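Local structure of multicopper oxidase (Uncultured bacterium, 4E9X) at residues V25-N29 with T53-I59; D73-G77 with C105-V109. The protein probably couples the one-electron oxidation of substrates to the reduction of dioxygen to water, using a type 1 copper and a trinuclear copper cluster. All coordinates share one frame; numbering follows the deposited sequence.

Contact 1 of 2, residues V25-N29 with T53-I59; sequences VFGFN and TSLPHTI. With CU (copper (II) ion), chain D.
His-57 points the edge of its imidazole at one face of Phe-26 in a T-shaped (edge-to-face) pair, the ring centroids 4.8 Å apart and the planes inclined at 63°. CE1 leads the approach and lies toward the rim of the phenyl ring, 3.6 Å from Phe-26 CD2. The same imidazole serves copper on one nitrogen: ND1 binds the ion at 2.0 Å, and Cys-105, His-112 and Met-118 complete the site. Phe-26 also meets two aliphatic groups, Leu-55 CD1 at 3.6 Å from its CZ and Thr-53 CG2 at 3.8 Å from its CD1. Its CG is anti to the carbonyl carbon (chi1 -65°), which sends the ring from strand 21-28 toward the metal-bearing loop. This is the type 1 copper site of a cupredoxin domain, and phenylalanine suits the place because its flat ring packs on both the ligand imidazole and these aliphatic groups. One step further out, Phe-28 CE1 packs 3.6 Å from Ile-59 CD1, the two side chains arriving from opposite directions, while the buried carbonyl of Thr-58, which has no hydrogen-bond partner, lies near the edge of the Phe-28 ring. With ND1 on copper, a second bond fixes the turn of the imidazole: His-57 NE2 gives a somewhat bent hydrogen bond, in the ring plane, to Thr-53 OG1 at 2.8 Å. Threonine fits here because its hydroxyl takes this bond while its methyl packs on Phe-26. That hydroxyl also accepts a nearly straight bond (172°) from the backbone N of Leu-55, forming an ST turn, and is hydrogen-bonded to Asn-51 OD1.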
ATOM      1  N   VAL A  25       3.324  -9.818  25.996  1.00 10.86           N
ATOM      2  CA  VAL A  25       2.647  -8.637  25.527  1.00 10.09           C
ATOM      3  C   VAL A  25       2.343  -7.717  26.710  1.00 10.52           C
ATOM      4  O   VAL A  25       2.430  -8.119  27.874  1.00 11.14           O
ATOM      5  CB  VAL A  25       1.346  -8.941  24.760  1.00 10.26           C
ATOM      6  CG1 VAL A  25       1.729  -9.734  23.456  1.00 12.84           C
ATOM      7  CG2 VAL A  25       0.319  -9.667  25.601  1.00 11.18           C
ATOM      8  N   PHE A  26       1.996  -6.471  26.442  1.00 10.18           N
ATOM      9  CA  PHE A  26       1.480  -5.543  27.427  1.00 10.49           C
ATOM     10  C   PHE A  26      -0.010  -5.343  27.136  1.00 10.06           C
ATOM     11  O   PHE A  26      -0.396  -4.462  26.395  1.00 13.19           O
ATOM     12  CB  PHE A  26       2.231  -4.214  27.361  1.00 11.56           C
ATOM     13  CG  PHE A  26       3.704  -4.287  27.736  1.00 11.54           C
ATOM     14  CD1 PHE A  26       4.125  -4.745  28.976  1.00 13.07           C
ATOM     15  CD2 PHE A  26       4.654  -3.869  26.806  1.00 13.52           C
ATOM     16  CE1 PHE A  26       5.478  -4.766  29.322  1.00 14.04           C
ATOM     17  CE2 PHE A  26       6.006  -3.893  27.144  1.00 12.36           C
ATOM     18  CZ  PHE A  26       6.390  -4.325  28.409  1.00 13.50           C
ATOM     19  N   GLY A  27      -0.833  -6.211  27.705  1.00 10.27           N
ATOM     20  CA  GLY A  27      -2.248  -6.221  27.304  1.00 10.90           C
ATOM     21  C   GLY A  27      -3.050  -5.271  28.147  1.00 10.25           C
ATOM     22  O   GLY A  27      -3.022  -5.293  29.389  1.00 11.93           O
ATOM     23  N   PHE A  28      -3.814  -4.407  27.505  1.00 10.33           N
ATOM     24  CA  PHE A  28      -4.833  -3.628  28.186  1.00 10.60           C
ATOM     25  C   PHE A  28      -5.832  -4.617  28.796  1.00 10.16           C
ATOM     26  O   PHE A  28      -6.329  -5.514  28.120  1.00 10.62           O
ATOM     27  CB  PHE A  28      -5.506  -2.676  27.196  1.00 10.92           C
ATOM     28  CG  PHE A  28      -4.583  -1.540  26.721  1.00 11.84           C
ATOM     29  CD1 PHE A  28      -4.097  -0.618  27.641  1.00 14.19           C
ATOM     30  CD2 PHE A  28      -4.221  -1.439  25.398  1.00 10.95           C
ATOM     31  CE1 PHE A  28      -3.232   0.421  27.265  1.00 12.70           C
ATOM     32  CE2 PHE A  28      -3.417  -0.395  25.008  1.00 11.86           C
ATOM     33  CZ  PHE A  28      -2.922   0.562  25.923  1.00 10.92           C
ATOM     34  N   ASN A  29      -6.075  -4.472  30.098  1.00 11.19           N
ATOM     35  CA  ASN A  29      -6.879  -5.392  30.892  1.00 11.51           C
ATOM     36  C   ASN A  29      -6.393  -6.812  30.657  1.00 11.30           C
ATOM     37  O   ASN A  29      -7.196  -7.774  30.745  1.00 12.53           O
ATOM     38  CB  ASN A  29      -8.369  -5.246  30.596  1.00 11.70           C
ATOM     39  CG  ASN A  29      -8.962  -3.978  31.171  1.00 12.77           C
ATOM     40  OD1 ASN A  29      -8.248  -3.142  31.729  1.00 19.03           O
ATOM     41  ND2 ASN A  29     -10.275  -3.827  31.053  1.00 12.86           N
ATOM     42  N   THR A  53       2.565  -2.671  34.764  1.00 14.47           N
ATOM     43  CA  THR A  53       3.728  -3.302  34.102  1.00 15.13           C
ATOM     44  C   THR A  53       5.007  -2.628  34.604  1.00 14.16           C
ATOM     45  O   THR A  53       4.931  -1.699  35.413  1.00 16.98           O
ATOM     46  CB  THR A  53       3.696  -3.222  32.566  1.00 13.79           C
ATOM     47  OG1 THR A  53       4.125  -1.883  32.177  1.00 13.85           O
ATOM     48  CG2 THR A  53       2.301  -3.423  32.043  1.00 13.46           C
ATOM     49  N   SER A  54       6.142  -3.119  34.143  1.00 15.30           N
ATOM     50  CA  SER A  54       7.461  -2.648  34.535  1.00 16.70           C
ATOM     51  C   SER A  54       7.974  -1.507  33.671  1.00 15.79           C
ATOM     52  O   SER A  54       9.079  -1.071  33.967  1.00 19.15           O
ATOM     53  CB  SER A  54       8.496  -3.799  34.435  1.00 20.65           C
ATOM     54  OG  SER A  54       8.433  -4.364  33.088  1.00 25.62           O
ATOM     55  N   LEU A  55       7.193  -1.032  32.695  1.00 17.49           N
ATOM     56  CA  LEU A  55       7.709  -0.048  31.737  1.00 16.12           C
ATOM     57  C   LEU A  55       6.679   1.059  31.594  1.00 14.99           C
ATOM     58  O   LEU A  55       5.491   0.846  31.857  1.00 15.31           O
ATOM     59  CB  LEU A  55       7.933  -0.683  30.376  1.00 17.58           C
ATOM     60  CG  LEU A  55       9.067  -1.688  30.191  1.00 23.11           C
ATOM     61  CD1 LEU A  55       9.214  -2.177  28.774  1.00 21.43           C
ATOM     62  CD2 LEU A  55      10.381  -1.024  30.630  1.00 28.33           C
ATOM     63  N   PRO A  56       7.090   2.263  31.175  1.00 15.31           N
ATOM     64  CA  PRO A  56       6.159   3.336  30.949  1.00 14.29           C
ATOM     65  C   PRO A  56       5.326   3.137  29.664  1.00 12.89           C
ATOM     66  O   PRO A  56       5.766   2.525  28.679  1.00 13.84           O
ATOM     67  CB  PRO A  56       7.060   4.560  30.792  1.00 15.95           C
ATOM     68  CG  PRO A  56       8.420   4.030  30.533  1.00 24.39           C
ATOM     69  CD  PRO A  56       8.510   2.620  30.988  1.00 20.04           C
ATOM     70  N   HIS A  57       4.100   3.701  29.753  1.00 11.82           N
ATOM     71  CA  HIS A  57       3.167   3.651  28.613  1.00 11.79           C
ATOM     72  C   HIS A  57       2.352   4.942  28.571  1.00 10.86           C
ATOM     73  O   HIS A  57       2.381   5.719  29.531  1.00 11.65           O
ATOM     74  CB  HIS A  57       2.178   2.469  28.781  1.00 11.90           C
ATOM     75  CG  HIS A  57       2.864   1.139  28.883  1.00 10.36           C
ATOM     76  ND1 HIS A  57       3.486   0.519  27.829  1.00 10.98           N
ATOM     77  CD2 HIS A  57       3.036   0.345  29.982  1.00 10.68           C
ATOM     78  CE1 HIS A  57       4.004  -0.636  28.305  1.00 11.19           C
ATOM     79  NE2 HIS A  57       3.741  -0.748  29.624  1.00 11.70           N
ATOM     80  N   THR A  58       1.556   5.094  27.512  1.00 11.07           N
ATOM     81  CA  THR A  58       0.464   6.063  27.466  1.00 11.75           C
ATOM     82  C   THR A  58      -0.727   5.417  26.737  1.00 11.04           C
ATOM     83  O   THR A  58      -0.560   4.288  26.275  1.00 12.60           O
ATOM     84  CB  THR A  58       0.799   7.360  26.710  1.00 10.97           C
ATOM     85  OG1 THR A  58       1.159   7.004  25.359  1.00 11.82           O
ATOM     86  CG2 THR A  58       1.968   8.123  27.348  1.00 13.74           C
ATOM     87  N   ILE A  59      -1.837   6.115  26.626  1.00 11.09           N
ATOM     88  CA  ILE A  59      -2.831   5.697  25.627  1.00 10.69           C
ATOM     89  C   ILE A  59      -3.135   6.909  24.756  1.00 11.47           C
ATOM     90  O   ILE A  59      -3.566   7.942  25.268  1.00 11.49           O
ATOM     91  CB  ILE A  59      -4.114   5.158  26.246  1.00 10.69           C
ATOM     92  CG1 ILE A  59      -3.870   4.036  27.275  1.00 12.99           C
ATOM     93  CG2 ILE A  59      -5.039   4.646  25.109  1.00 11.60           C
ATOM     94  CD1 ILE A  59      -5.210   3.423  27.764  1.00 17.16           C
TER
HETATM   95 CU    CU D1401       3.548   1.042  25.866  0.90 12.49          CU

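Contact 2 of 2, residues D73-G77 with C105-V109; sequences DGVPG and CHVNV. With CU (copper (II) ion), chain D; CU (copper (II) ion), chain J.
Val-75 lays its CG2 methyl over one face of the His-106 imidazole, a CH-pi contact with CG2 4.1 Å from the ring centroid and only 7° off the ring normal. His-106 closes the His-Cys-His motif of multicopper oxidases: its NE2 binds a copper ion at 2.1 Å, together with His-206 and His-252 of the second subunit, so the cluster lies where two copies meet. A branched valine suits this place, giving the ligand ring an apolar backing. Gly-74 brings its carbonyl O to 3.2 Å from His-106 CB; glycine suits this backbone turn, because a CB here would collide with Asp-73 O. Pro-76 presses its ring on the backbone beyond, CD lying 3.1 Å from His-106 O and CG 3.9 Å from Val-107 CG2. Replacing Pro-76 by alanine removes CG and CD, which would probably open a gap against Val-107 CG2 and His-106 O and let the loop backbone turn more freely. Asp-73 reaches across the interface, OD2 hydrogen-bonding His-206 ND1 of the second subunit. On the far side of the motif, Cys-105 SG binds the other copper at 2.2 Å and accepts a nearly straight hydrogen bond (165°) from Val-107 N, 3.3 Å away.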
ATOM      1  N   ASP A  73      -4.201  13.670  24.569  1.00 10.87           N
ATOM      2  CA  ASP A  73      -3.900  12.942  23.335  1.00 11.33           C
ATOM      3  C   ASP A  73      -2.961  11.741  23.513  1.00 11.53           C
ATOM      4  O   ASP A  73      -2.881  10.864  22.618  1.00 11.35           O
ATOM      5  CB  ASP A  73      -3.313  13.948  22.335  1.00 10.92           C
ATOM      6  CG  ASP A  73      -3.315  13.421  20.902  1.00 10.99           C
ATOM      7  OD1 ASP A  73      -4.330  12.860  20.459  1.00 10.67           O
ATOM      8  OD2 ASP A  73      -2.277  13.684  20.198  1.00 11.13           O
ATOM      9  N   GLY A  74      -2.279  11.664  24.635  1.00 10.99           N
ATOM     10  CA  GLY A  74      -1.501  10.484  24.926  1.00 11.44           C
ATOM     11  C   GLY A  74      -0.146  10.389  24.281  1.00 11.11           C
ATOM     12  O   GLY A  74       0.384   9.274  24.078  1.00 12.29           O
ATOM     13  N   VAL A  75       0.508  11.524  23.955  1.00 11.43           N
ATOM     14  CA  VAL A  75       1.810  11.417  23.266  1.00 11.72           C
ATOM     15  C   VAL A  75       2.919  11.877  24.221  1.00 10.82           C
ATOM     16  O   VAL A  75       2.945  13.041  24.651  1.00 11.39           O
ATOM     17  CB  VAL A  75       1.775  12.316  22.016  1.00 10.99           C
ATOM     18  CG1 VAL A  75       3.141  12.263  21.346  1.00 13.34           C
ATOM     19  CG2 VAL A  75       0.685  11.806  21.073  1.00 12.99           C
ATOM     20  N   PRO A  76       3.849  10.997  24.570  1.00 11.25           N
ATOM     21  CA  PRO A  76       4.863  11.342  25.566  1.00 11.46           C
ATOM     22  C   PRO A  76       5.751  12.411  24.982  1.00 11.24           C
ATOM     23  O   PRO A  76       6.138  12.416  23.814  1.00 14.40           O
ATOM     24  CB  PRO A  76       5.631  10.022  25.815  1.00 13.29           C
ATOM     25  CG  PRO A  76       5.429   9.289  24.522  1.00 14.05           C
ATOM     26  CD  PRO A  76       4.034   9.651  24.003  1.00 13.11           C
ATOM     27  N   GLY A  77       6.129  13.385  25.806  1.00 12.62           N
ATOM     28  CA  GLY A  77       7.020  14.475  25.379  1.00 12.33           C
ATOM     29  C   GLY A  77       6.336  15.530  24.520  1.00 11.55           C
ATOM     30  O   GLY A  77       6.960  16.521  24.136  1.00 11.69           O
ATOM     31  N   CYS A 105      -0.909   2.317  22.730  1.00 10.35           N
ATOM     32  CA  CYS A 105       0.181   3.043  23.414  1.00 11.47           C
ATOM     33  C   CYS A 105       0.869   3.966  22.426  1.00 10.97           C
ATOM     34  O   CYS A 105       0.927   3.692  21.231  1.00 11.26           O
ATOM     35  CB  CYS A 105       1.156   1.990  23.975  1.00 12.18           C
ATOM     36  SG  CYS A 105       2.432   2.752  25.010  1.00 16.43           S
ATOM     37  N   HIS A 106       1.462   5.048  22.936  1.00 10.97           N
ATOM     38  CA  HIS A 106       2.285   5.913  22.104  1.00 11.06           C
ATOM     39  C   HIS A 106       3.702   6.109  22.653  1.00 12.97           C
ATOM     40  O   HIS A 106       4.391   7.055  22.271  1.00 14.14           O
ATOM     41  CB  HIS A 106       1.580   7.268  21.881  1.00 11.95           C
ATOM     42  CG  HIS A 106       1.699   7.790  20.486  1.00 13.57           C
ATOM     43  ND1 HIS A 106       2.894   8.243  19.982  1.00 16.72           N
ATOM     44  CD2 HIS A 106       0.785   7.955  19.499  1.00 12.84           C
ATOM     45  CE1 HIS A 106       2.707   8.638  18.741  1.00 21.00           C
ATOM     46  NE2 HIS A 106       1.440   8.488  18.409  1.00 16.79           N
ATOM     47  N   VAL A 107       4.151   5.201  23.518  1.00 13.91           N
ATOM     48  CA  VAL A 107       5.508   5.104  23.999  1.00 13.72           C
ATOM     49  C   VAL A 107       6.192   3.937  23.224  1.00 14.94           C
ATOM     50  O   VAL A 107       5.587   2.851  23.103  1.00 17.35           O
ATOM     51  CB  VAL A 107       5.554   4.789  25.498  1.00 14.18           C
ATOM     52  CG1 VAL A 107       7.001   4.500  25.915  1.00 15.97           C
ATOM     53  CG2 VAL A 107       4.948   5.892  26.338  1.00 15.82           C
ATOM     54  N   ASN A 108       7.404   4.165  22.784  1.00 18.03           N
ATOM     55  CA  ASN A 108       8.173   3.082  22.165  1.00 16.74           C
ATOM     56  C   ASN A 108       7.354   2.333  21.120  1.00 18.78           C
ATOM     57  O   ASN A 108       7.272   1.098  21.106  1.00 18.64           O
ATOM     58  CB  ASN A 108       8.640   2.151  23.310  1.00 20.03           C
ATOM     59  CG  ASN A 108       9.790   2.715  24.138  1.00 22.46           C
ATOM     60  OD1 ASN A 108      10.474   3.650  23.656  1.00 40.85           O
ATOM     61  ND2 ASN A 108      10.145   2.253  25.351  1.00 31.71           N
ATOM     62  N   VAL A 109       6.599   3.045  20.299  1.00 16.18           N
ATOM     63  CA  VAL A 109       5.536   2.423  19.505  1.00 15.59           C
ATOM     64  C   VAL A 109       5.963   1.311  18.561  1.00 14.65           C
ATOM     65  O   VAL A 109       5.188   0.382  18.330  1.00 14.48           O
ATOM     66  CB  VAL A 109       4.753   3.479  18.691  1.00 19.70           C
ATOM     67  CG1 VAL A 109       4.266   4.544  19.680  1.00 25.87           C
ATOM     68  CG2 VAL A 109       5.502   4.086  17.537  1.00 21.78           C
TER
HETATM   69 CU    CU D1401       3.548   1.042  25.866  0.90 12.49          CU
HETATM   70 CU    CU J2401       0.579   9.011  16.609  0.80 13.69          CU

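Contact 1 lies at the type 1 copper, and contact 2, its centre 11 Å away, runs from that ion, through Cys-105, to the cluster copper held by His-106. Both contacts supply ligands to the type 1 ion, and it lies 12.6 Å from the copper ion held by His-106. The Cys-105 to His-106 connection is the usual electron route in this family, and probably is here. Thr-58 ties the contacts together: its OG1 stands 2.7 Å from Gly-74 O and 3.1 Å from His-106 N, both probable hydrogen bonds, so one hydroxyl links residues 53-59 to both segments of contact 2. Beside it, Val-107 CG2 packs 3.6 Å from His-57 C.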